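Periplasmic binding protein (Agrobacterium tumefaciens str. B6, PDB 5L9G) binds the opine mannopine and probably delivers it to an ABC transporter for uptake into the bacterium. Local coordinates at residues G30-A35 with I76-I81; A82-A87 with D113-N118; K95-I100 with P261-A266. One frame throughout, in Å; residues are numbered along the deposited sequence.

In the fold
Contacts 1 and 2 both reach mannopine, whereas contact 3 lies at the surface, its centre about 23 Å from that of the chain, against about 9 and 12 Å for the centres of contacts 1 and 2. Contact 1 forms part of the pocket wall beside the ligand. In contact 2, about 13 Å away between centres, segment 82-87 directly follows 76-81, and F115 bridges the two, its CE2 3.5 Å from I79 O. Contacts 2 and 3, about 14 Å between centres, share a probable hydrogen bond, D113 O to L96 N at 2.8 Å, and L96 CD1 packs 3.7 Å from V116 CG2. Contacts 1 and 3 meet where I76 CD1 lies 3.6 Å from A266 O.

Contact 1 (G30-A35 with I76-I81); sequences GGWQEA and IIQIGI. With MO0 (mannopine), chain C.
The mannopine pocket of this periplasmic binding protein takes part of its wall from W32 and Q78, where W32, on helix 30-48, faces Q78, midway along strand 76-80. The two side chains join through one hydrogen bond: the indole NE1 of W32 donates to OE1 of Q78 at 3.0 Å, with an N-H...O angle of 156°. The acceptor lies near the plane of the indole, at its edge. Seen from Q78, however, the donor stands well above the carbonyl plane, away from a lone-pair direction, and ring and amide planes are steeply inclined to each other. OE1 also has a stronger partner in the hydroxyl of S27, so two donors hold it, which probably limits rotation of the amide together with a weak bond from NE2.

With its edge held in this way, W32 offers a face to the ligand. Mannopine CG sits over the centre of the ring, and the ligand amide nitrogen NE2 approaches the benzo part, 3.3 Å from W32 CZ2. The glutamine-like arm of the opine thus lies along the indole. CG of W32 is anti to the backbone N (chi1 168°), which carries the ring from the helix toward the strand.

Q78 reaches the sugar-derived arm with its other amide atom. Its chain bends at chi2, and NE2 gives its weak hydrogen bond to mannopine OAM. Two residues further along the strand the backbone takes over: G80 N donates to the hydroxyl oxygen OAB of mannopine at 2.8 Å, a nearly straight bond at 163°.

Contact 2 (A82-A87 with D113-N118); sequences ADEPQA and DSFVAN. With MO0 (mannopine), chain C.
E84, on helix 84-89, packs against F115, on strand 115-128, and against S114 beside it. Its side chain leaves CB with CG anti to the backbone N (chi1 -176°), on a CB that points toward the strand. CG then makes the closest approach, 3.7 Å from F115 CB and 4.1 Å from F115 CG, the first ring atom. Beyond CG the chain bends at chi2 (-90°), which turns the carboxylate from the phenyl group toward the preceding residues; carboxylate and ring planes are 51° apart. At the tip, OE1 lies 3.8 Å from S114 CB and 4.4 Å from D113 OD1, and has a weak hydrogen bond with T112 OG1.

D113 OD1 also accepts a hydrogen bond from S114 OG, which comes from above the carboxylate plane at 2.9 Å. One residue before E84, D83 faces the ligand: mannopine OAB donates to D83 OD2 at 2.9 Å, while Q86 NE2 holds D83 OD1. D83 and E84 thus serve the pocket and the packing on 113-118 respectively.

Two carboxylates this close would be expected to disfavour each other, but K88 forms salt bridges with both E84 OE1 and D113 OD1, so its positive charge probably offsets the repulsion.

Contact 3 (K95-I100 with P261-A266); sequences KLDPDI and PHRDAA
A single long salt bridge carries most of this surface contact: D97 OD1 and R263 NH1 are 3.9 Å apart, and no hydrogen bond joins the two segments. R263 is the first residue of helix 263-273, directly after H262 at the N-cap, whereas D97 begins a type I beta turn that runs to I100. The arginine spans the gap with an extended chain. Its CG is anti to the backbone N (chi1 -173°), and the line from CG to NE stays stretched, bringing the guanidinium to the turn. Carboxylate and guanidinium planes meet at 48°, and the carboxylate oxygen approaches obliquely, which does not give the flat, two-bond pairing possible for these groups. The backbone O of K95 is also near, 4.4 Å from R263 NH1.

The other terminal nitrogen is held much more closely from within the helix: R263 NH2 and D264 OD1 form a salt bridge of 2.8 Å. E94 adds a weak, long ion pair at R263 NE. Next to these charges, the loop meets the same helix through nonpolar contacts, with L96 and I100 against M267 and L96 also against L270.

D97, R263 and D264 thus form a salt-bridge network in which one arginine serves two aspartates. Its unequal distances suggest that D264 sets the position of the guanidinium, while D97 adds a weaker, mainly electrostatic attraction between loop and helix.

Contact 1 (G30-A35 with I76-I81)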
loop_
_atom_site.group_PDB
_atom_site.type_symbol
_atom_site.label_atom_id
_atom_site.label_comp_id
_atom_site.label_asym_id
_atom_site.label_seq_id
_atom_site.Cartn_x
_atom_site.Cartn_y
_atom_site.Cartn_z
ATOM N N GLY A 30 -0.325 -12.052 5.086
ATOM C CA GLY A 30 1.130 -12.101 5.149
ATOM C C GLY A 30 1.734 -11.304 6.291
ATOM O O GLY A 30 1.052 -11.046 7.306
ATOM N N GLY A 31 3.006 -10.913 6.099
ATOM C CA GLY A 31 3.810 -10.193 7.091
ATOM C C GLY A 31 3.177 -8.901 7.594
ATOM O O GLY A 31 3.304 -8.553 8.779
ATOM N N TRP A 32 2.503 -8.183 6.693
ATOM C CA TRP A 32 1.833 -6.926 7.025
ATOM C C TRP A 32 0.664 -7.155 7.985
ATOM O O TRP A 32 0.554 -6.434 8.982
ATOM C CB TRP A 32 1.411 -6.183 5.746
ATOM C CG TRP A 32 0.466 -5.015 5.926
ATOM C CD1 TRP A 32 -0.679 -4.790 5.220
ATOM C CD2 TRP A 32 0.605 -3.896 6.834
ATOM N NE1 TRP A 32 -1.253 -3.600 5.611
ATOM C CE2 TRP A 32 -0.484 -3.027 6.595
ATOM C CE3 TRP A 32 1.547 -3.546 7.824
ATOM C CZ2 TRP A 32 -0.690 -1.842 7.341
ATOM C CZ3 TRP A 32 1.337 -2.384 8.573
ATOM C CH2 TRP A 32 0.245 -1.534 8.314
ATOM N N GLN A 33 -0.191 -8.179 7.709
ATOM C CA GLN A 33 -1.328 -8.497 8.591
ATOM C C GLN A 33 -0.826 -8.988 9.936
ATOM O O GLN A 33 -1.390 -8.614 10.972
ATOM C CB GLN A 33 -2.282 -9.504 7.956
ATOM C CG GLN A 33 -3.536 -9.756 8.826
ATOM C CD GLN A 33 -4.791 -9.907 8.024
ATOM O OE1 GLN A 33 -4.875 -9.446 6.877
ATOM N NE2 GLN A 33 -5.800 -10.546 8.616
ATOM N N GLU A 34 0.251 -9.795 9.925
ATOM C CA GLU A 34 0.875 -10.305 11.141
ATOM C C GLU A 34 1.412 -9.165 12.012
ATOM O O GLU A 34 1.213 -9.182 13.230
ATOM C CB GLU A 34 1.955 -11.356 10.816
ATOM C CG GLU A 34 1.331 -12.638 10.283
ATOM C CD GLU A 34 2.260 -13.668 9.661
ATOM O OE1 GLU A 34 3.493 -13.564 9.857
ATOM O OE2 GLU A 34 1.750 -14.601 9.000
ATOM N N ALA A 35 2.030 -8.156 11.395
ATOM C CA ALA A 35 2.545 -6.985 12.110
ATOM C C ALA A 35 1.398 -6.204 12.773
ATOM O O ALA A 35 1.506 -5.832 13.939
ATOM C CB ALA A 35 3.311 -6.086 11.166
ATOM N N ILE A 76 -14.110 -3.761 10.478
ATOM C CA ILE A 76 -12.987 -2.889 10.109
ATOM C C ILE A 76 -12.266 -3.445 8.884
ATOM O O ILE A 76 -11.912 -4.629 8.843
ATOM C CB ILE A 76 -11.999 -2.690 11.304
ATOM C CG1 ILE A 76 -12.722 -2.131 12.556
ATOM C CG2 ILE A 76 -10.763 -1.828 10.888
ATOM C CD1 ILE A 76 -11.962 -2.282 13.866
ATOM N N ILE A 77 -11.985 -2.566 7.914
ATOM C CA ILE A 77 -11.195 -2.930 6.740
ATOM C C ILE A 77 -9.976 -2.036 6.672
ATOM O O ILE A 77 -10.080 -0.819 6.908
ATOM C CB ILE A 77 -11.996 -2.914 5.402
ATOM C CG1 ILE A 77 -12.739 -1.558 5.170
ATOM C CG2 ILE A 77 -12.946 -4.119 5.331
ATOM C CD1 ILE A 77 -13.352 -1.371 3.764
ATOM N N GLN A 78 -8.821 -2.644 6.367
ATOM C CA GLN A 78 -7.607 -1.870 6.154
ATOM C C GLN A 78 -7.566 -1.616 4.651
ATOM O O GLN A 78 -7.536 -2.561 3.862
ATOM C CB GLN A 78 -6.358 -2.617 6.641
ATOM C CG GLN A 78 -5.078 -1.811 6.458
ATOM C CD GLN A 78 -4.508 -2.048 5.077
ATOM O OE1 GLN A 78 -4.134 -3.172 4.741
ATOM N NE2 GLN A 78 -4.536 -1.039 4.222
ATOM N N ILE A 79 -7.597 -0.339 4.261
ATOM C CA ILE A 79 -7.540 0.064 2.855
ATOM C C ILE A 79 -6.412 1.061 2.611
ATOM O O ILE A 79 -5.851 1.614 3.567
ATOM C CB ILE A 79 -8.922 0.623 2.360
ATOM C CG1 ILE A 79 -9.365 1.875 3.170
ATOM C CG2 ILE A 79 -10.001 -0.491 2.338
ATOM C CD1 ILE A 79 -10.525 2.726 2.519
ATOM N N GLY A 80 -6.098 1.298 1.336
ATOM C CA GLY A 80 -5.113 2.306 0.960
ATOM C C GLY A 80 -5.814 3.659 0.899
ATOM O O GLY A 80 -7.004 3.739 0.548
ATOM N N ILE A 81 -5.096 4.732 1.261
ATOM C CA ILE A 81 -5.645 6.098 1.262
ATOM C C ILE A 81 -6.280 6.483 -0.084
ATOM O O ILE A 81 -7.225 7.280 -0.102
ATOM C CB ILE A 81 -4.571 7.134 1.721
ATOM C CG1 ILE A 81 -5.209 8.496 2.105
ATOM C CG2 ILE A 81 -3.429 7.281 0.685
ATOM C CD1 ILE A 81 -4.271 9.542 2.765
HETATM O OAB MO0 C . -7.369 -0.616 -0.334
HETATM C CAF MO0 C . -7.362 -2.002 -0.542
HETATM C CAG MO0 C . -5.974 -2.562 -0.801
HETATM O OAC MO0 C . -5.688 -2.508 -2.156
HETATM C CAH MO0 C . -4.892 -1.984 0.077
HETATM O OAM MO0 C . -5.199 -2.111 1.416
HETATM C CAI MO0 C . -3.477 -2.492 -0.205
HETATM O OAD MO0 C . -3.384 -3.866 0.015
HETATM C CAJ MO0 C . -2.431 -1.709 0.536
HETATM O OAE MO0 C . -2.517 -0.361 0.169
HETATM C CAK MO0 C . -1.000 -2.245 0.381
HETATM N N MO0 C . -0.400 -2.393 1.713
HETATM C CA MO0 C . 1.055 -2.680 1.658
HETATM C C MO0 C . 1.305 -4.145 1.927
HETATM O O MO0 C . 0.334 -4.927 2.009
HETATM C CB MO0 C . 1.869 -1.811 2.587
HETATM C CG MO0 C . 1.771 -2.246 4.034
HETATM C CD MO0 C . 2.122 -1.168 4.999
HETATM O OE1 MO0 C . 3.405 -1.189 5.563
HETATM N NE2 MO0 C . 1.340 -0.266 5.340
HETATM O OXT MO0 C . 2.485 -4.611 2.005
#

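Contact 2 (A82-A87 with D113-N118)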
loop_
_atom_site.group_PDB
_atom_site.type_symbol
_atom_site.label_atom_id
_atom_site.label_comp_id
_atom_site.label_asym_id
_atom_site.label_seq_id
_atom_site.Cartn_x
_atom_site.Cartn_y
_atom_site.Cartn_z
ATOM N N ALA A 82 -5.731 5.969 -1.203
ATOM C CA ALA A 82 -6.219 6.316 -2.542
ATOM C C ALA A 82 -7.455 5.521 -2.963
ATOM O O ALA A 82 -8.063 5.868 -3.975
ATOM C CB ALA A 82 -5.096 6.209 -3.572
ATOM N N ASP A 83 -7.850 4.469 -2.190
ATOM C CA ASP A 83 -9.108 3.755 -2.461
ATOM C C ASP A 83 -10.242 4.366 -1.639
ATOM O O ASP A 83 -11.411 4.117 -1.938
ATOM C CB ASP A 83 -8.992 2.247 -2.134
ATOM C CG ASP A 83 -8.447 1.422 -3.278
ATOM O OD1 ASP A 83 -8.623 1.834 -4.449
ATOM O OD2 ASP A 83 -7.857 0.363 -3.006
ATOM N N GLU A 84 -9.899 5.152 -0.598
ATOM C CA GLU A 84 -10.877 5.791 0.284
ATOM C C GLU A 84 -11.894 6.679 -0.487
ATOM O O GLU A 84 -13.091 6.513 -0.247
ATOM C CB GLU A 84 -10.179 6.551 1.435
ATOM C CG GLU A 84 -11.142 7.166 2.445
ATOM C CD GLU A 84 -11.615 8.591 2.188
ATOM O OE1 GLU A 84 -12.591 8.984 2.858
ATOM O OE2 GLU A 84 -10.994 9.334 1.393
ATOM N N PRO A 85 -11.488 7.566 -1.430
ATOM C CA PRO A 85 -12.504 8.379 -2.129
ATOM C C PRO A 85 -13.547 7.563 -2.902
ATOM O O PRO A 85 -14.740 7.818 -2.731
ATOM C CB PRO A 85 -11.673 9.291 -3.036
ATOM C CG PRO A 85 -10.302 9.334 -2.401
ATOM C CD PRO A 85 -10.118 7.944 -1.853
ATOM N N GLN A 86 -13.118 6.558 -3.703
ATOM C CA GLN A 86 -14.065 5.740 -4.476
ATOM C C GLN A 86 -14.923 4.823 -3.587
ATOM O O GLN A 86 -16.096 4.610 -3.909
ATOM C CB GLN A 86 -13.380 4.970 -5.620
ATOM C CG GLN A 86 -12.382 3.876 -5.216
ATOM C CD GLN A 86 -11.810 3.175 -6.426
ATOM O OE1 GLN A 86 -12.473 2.994 -7.460
ATOM N NE2 GLN A 86 -10.551 2.801 -6.339
ATOM N N ALA A 87 -14.359 4.317 -2.462
ATOM C CA ALA A 87 -15.112 3.485 -1.508
ATOM C C ALA A 87 -16.189 4.333 -0.820
ATOM O O ALA A 87 -17.345 3.900 -0.731
ATOM C CB ALA A 87 -14.173 2.872 -0.476
ATOM N N ASP A 113 -13.108 11.866 7.161
ATOM C CA ASP A 113 -14.300 11.560 7.970
ATOM C C ASP A 113 -14.628 10.045 7.968
ATOM O O ASP A 113 -15.520 9.621 8.701
ATOM C CB ASP A 113 -15.515 12.366 7.462
ATOM C CG ASP A 113 -15.937 12.113 6.017
ATOM O OD1 ASP A 113 -15.400 11.169 5.392
ATOM O OD2 ASP A 113 -16.817 12.843 5.522
ATOM N N SER A 114 -13.915 9.242 7.130
ATOM C CA SER A 114 -14.180 7.809 6.958
ATOM C C SER A 114 -12.936 6.918 7.022
ATOM O O SER A 114 -13.026 5.729 6.720
ATOM C CB SER A 114 -14.879 7.597 5.618
ATOM O OG SER A 114 -16.057 8.382 5.536
ATOM N N PHE A 115 -11.784 7.476 7.394
ATOM C CA PHE A 115 -10.515 6.749 7.353
ATOM C C PHE A 115 -9.520 7.329 8.341
ATOM O O PHE A 115 -9.389 8.559 8.434
ATOM C CB PHE A 115 -9.966 6.871 5.911
ATOM C CG PHE A 115 -8.567 6.386 5.593
ATOM C CD1 PHE A 115 -7.466 7.216 5.779
ATOM C CD2 PHE A 115 -8.361 5.129 5.039
ATOM C CE1 PHE A 115 -6.172 6.775 5.456
ATOM C CE2 PHE A 115 -7.077 4.699 4.698
ATOM C CZ PHE A 115 -5.994 5.535 4.895
ATOM N N VAL A 116 -8.797 6.442 9.040
ATOM C CA VAL A 116 -7.735 6.801 9.984
ATOM C C VAL A 116 -6.460 6.073 9.534
ATOM O O VAL A 116 -6.431 4.836 9.521
ATOM C CB VAL A 116 -8.070 6.504 11.481
ATOM C CG1 VAL A 116 -6.896 6.888 12.380
ATOM C CG2 VAL A 116 -9.328 7.237 11.935
ATOM N N ALA A 117 -5.408 6.834 9.194
ATOM C CA ALA A 117 -4.123 6.258 8.773
ATOM C C ALA A 117 -3.517 5.399 9.888
ATOM O O ALA A 117 -3.710 5.688 11.079
ATOM C CB ALA A 117 -3.144 7.366 8.405
ATOM N N ASN A 118 -2.826 4.317 9.505
ATOM C CA ASN A 118 -2.090 3.526 10.472
ATOM C C ASN A 118 -0.587 3.477 10.095
ATOM O O ASN A 118 0.234 3.161 10.957
ATOM C CB ASN A 118 -2.688 2.104 10.687
ATOM C CG ASN A 118 -2.399 1.071 9.610
ATOM O OD1 ASN A 118 -1.974 1.367 8.493
ATOM N ND2 ASN A 118 -2.577 -0.199 9.937
HETATM O OAB MO0 C . -7.369 -0.616 -0.334
HETATM C CAF MO0 C . -7.362 -2.002 -0.542
HETATM C CAG MO0 C . -5.974 -2.562 -0.801
HETATM O OAC MO0 C . -5.688 -2.508 -2.156
HETATM C CAH MO0 C . -4.892 -1.984 0.077
HETATM O OAM MO0 C . -5.199 -2.111 1.416
HETATM C CAI MO0 C . -3.477 -2.492 -0.205
HETATM O OAD MO0 C . -3.384 -3.866 0.015
HETATM C CAJ MO0 C . -2.431 -1.709 0.536
HETATM O OAE MO0 C . -2.517 -0.361 0.169
HETATM C CAK MO0 C . -1.000 -2.245 0.381
HETATM N N MO0 C . -0.400 -2.393 1.713
HETATM C CA MO0 C . 1.055 -2.680 1.658
HETATM C C MO0 C . 1.305 -4.145 1.927
HETATM O O MO0 C . 0.334 -4.927 2.009
HETATM C CB MO0 C . 1.869 -1.811 2.587
HETATM C CG MO0 C . 1.771 -2.246 4.034
HETATM C CD MO0 C . 2.122 -1.168 4.999
HETATM O OE1 MO0 C . 3.405 -1.189 5.563
HETATM N NE2 MO0 C . 1.340 -0.266 5.340
HETATM O OXT MO0 C . 2.485 -4.611 2.005
#

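Contact 3 (K95-I100 with P261-A266)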
loop_
_atom_site.group_PDB
_atom_site.type_symbol
_atom_site.label_atom_id
_atom_site.label_comp_id
_atom_site.label_asym_id
_atom_site.label_seq_id
_atom_site.Cartn_x
_atom_site.Cartn_y
_atom_site.Cartn_z
ATOM N N LYS A 95 -19.288 6.654 8.368
ATOM C CA LYS A 95 -18.636 7.900 8.780
ATOM C C LYS A 95 -18.127 7.639 10.203
ATOM O O LYS A 95 -18.857 7.058 11.016
ATOM C CB LYS A 95 -19.616 9.098 8.757
ATOM C CG LYS A 95 -19.365 10.063 7.605
ATOM C CD LYS A 95 -20.130 9.646 6.354
ATOM C CE LYS A 95 -19.785 10.469 5.140
ATOM N NZ LYS A 95 -20.163 9.756 3.893
ATOM N N LEU A 96 -16.872 7.986 10.485
ATOM C CA LEU A 96 -16.290 7.742 11.807
ATOM C C LEU A 96 -16.708 8.798 12.830
ATOM O O LEU A 96 -17.033 9.927 12.443
ATOM C CB LEU A 96 -14.753 7.644 11.707
ATOM C CG LEU A 96 -14.214 6.494 10.840
ATOM C CD1 LEU A 96 -12.717 6.588 10.674
ATOM C CD2 LEU A 96 -14.557 5.126 11.433
ATOM N N ASP A 97 -16.692 8.436 14.138
ATOM C CA ASP A 97 -17.017 9.341 15.250
ATOM C C ASP A 97 -16.102 10.582 15.183
ATOM O O ASP A 97 -14.965 10.459 14.709
ATOM C CB ASP A 97 -16.895 8.631 16.611
ATOM C CG ASP A 97 -18.038 7.682 16.964
ATOM O OD1 ASP A 97 -19.023 7.616 16.191
ATOM O OD2 ASP A 97 -17.946 7.004 18.013
ATOM N N PRO A 98 -16.598 11.779 15.583
ATOM C CA PRO A 98 -15.808 13.010 15.396
ATOM C C PRO A 98 -14.358 13.017 15.893
ATOM O O PRO A 98 -13.467 13.373 15.110
ATOM C CB PRO A 98 -16.636 14.073 16.117
ATOM C CG PRO A 98 -18.025 13.581 16.046
ATOM C CD PRO A 98 -17.947 12.090 16.111
ATOM N N ASP A 99 -14.111 12.670 17.171
ATOM C CA ASP A 99 -12.752 12.753 17.707
ATOM C C ASP A 99 -12.084 11.376 17.891
ATOM O O ASP A 99 -11.430 11.139 18.910
ATOM C CB ASP A 99 -12.730 13.596 19.008
ATOM C CG ASP A 99 -13.059 15.081 18.838
ATOM O OD1 ASP A 99 -12.699 15.661 17.783
ATOM O OD2 ASP A 99 -13.630 15.675 19.781
ATOM N N ILE A 100 -12.208 10.493 16.876
ATOM C CA ILE A 100 -11.626 9.136 16.879
ATOM C C ILE A 100 -10.083 9.201 17.067
ATOM O O ILE A 100 -9.505 8.348 17.741
ATOM C CB ILE A 100 -12.102 8.295 15.658
ATOM C CG1 ILE A 100 -11.715 6.806 15.800
ATOM C CG2 ILE A 100 -11.655 8.889 14.315
ATOM C CD1 ILE A 100 -12.750 5.817 15.287
ATOM N N PRO A 261 -21.759 -5.206 11.219
ATOM C CA PRO A 261 -22.615 -5.801 12.272
ATOM C C PRO A 261 -22.260 -5.405 13.707
ATOM O O PRO A 261 -23.135 -5.375 14.571
ATOM C CB PRO A 261 -22.489 -7.313 12.038
ATOM C CG PRO A 261 -21.231 -7.477 11.251
ATOM C CD PRO A 261 -21.041 -6.244 10.447
ATOM N N HIS A 262 -20.983 -5.097 13.956
ATOM C CA HIS A 262 -20.484 -4.707 15.275
ATOM C C HIS A 262 -19.884 -3.313 15.175
ATOM O O HIS A 262 -18.795 -3.067 15.697
ATOM C CB HIS A 262 -19.443 -5.729 15.779
ATOM C CG HIS A 262 -19.840 -7.155 15.562
ATOM N ND1 HIS A 262 -20.719 -7.794 16.415
ATOM C CD2 HIS A 262 -19.476 -8.015 14.583
ATOM C CE1 HIS A 262 -20.849 -9.023 15.943
ATOM N NE2 HIS A 262 -20.116 -9.207 14.846
ATOM N N ARG A 263 -20.616 -2.402 14.492
ATOM C CA ARG A 263 -20.231 -1.017 14.201
ATOM C C ARG A 263 -19.687 -0.244 15.418
ATOM O O ARG A 263 -18.590 0.302 15.335
ATOM C CB ARG A 263 -21.414 -0.274 13.544
ATOM C CG ARG A 263 -21.094 1.136 13.046
ATOM C CD ARG A 263 -22.346 1.994 13.101
ATOM N NE ARG A 263 -22.063 3.431 13.129
ATOM C CZ ARG A 263 -21.707 4.119 14.213
ATOM N NH1 ARG A 263 -21.488 5.424 14.135
ATOM N NH2 ARG A 263 -21.545 3.501 15.377
ATOM N N ASP A 264 -20.432 -0.229 16.547
ATOM C CA ASP A 264 -20.050 0.513 17.756
ATOM C C ASP A 264 -18.784 -0.044 18.443
ATOM O O ASP A 264 -17.882 0.738 18.765
ATOM C CB ASP A 264 -21.242 0.619 18.719
ATOM C CG ASP A 264 -22.517 0.985 17.985
ATOM O OD1 ASP A 264 -22.645 2.155 17.562
ATOM O OD2 ASP A 264 -23.329 0.072 17.720
ATOM N N ALA A 265 -18.678 -1.380 18.603
ATOM C CA ALA A 265 -17.493 -2.021 19.183
ATOM C C ALA A 265 -16.262 -1.777 18.273
ATOM O O ALA A 265 -15.155 -1.514 18.767
ATOM C CB ALA A 265 -17.735 -3.514 19.356
ATOM N N ALA A 266 -16.474 -1.825 16.940
ATOM C CA ALA A 266 -15.434 -1.573 15.940
ATOM C C ALA A 266 -14.882 -0.142 16.065
ATOM O O ALA A 266 -13.674 0.049 15.961
ATOM C CB ALA A 266 -15.977 -1.810 14.540
#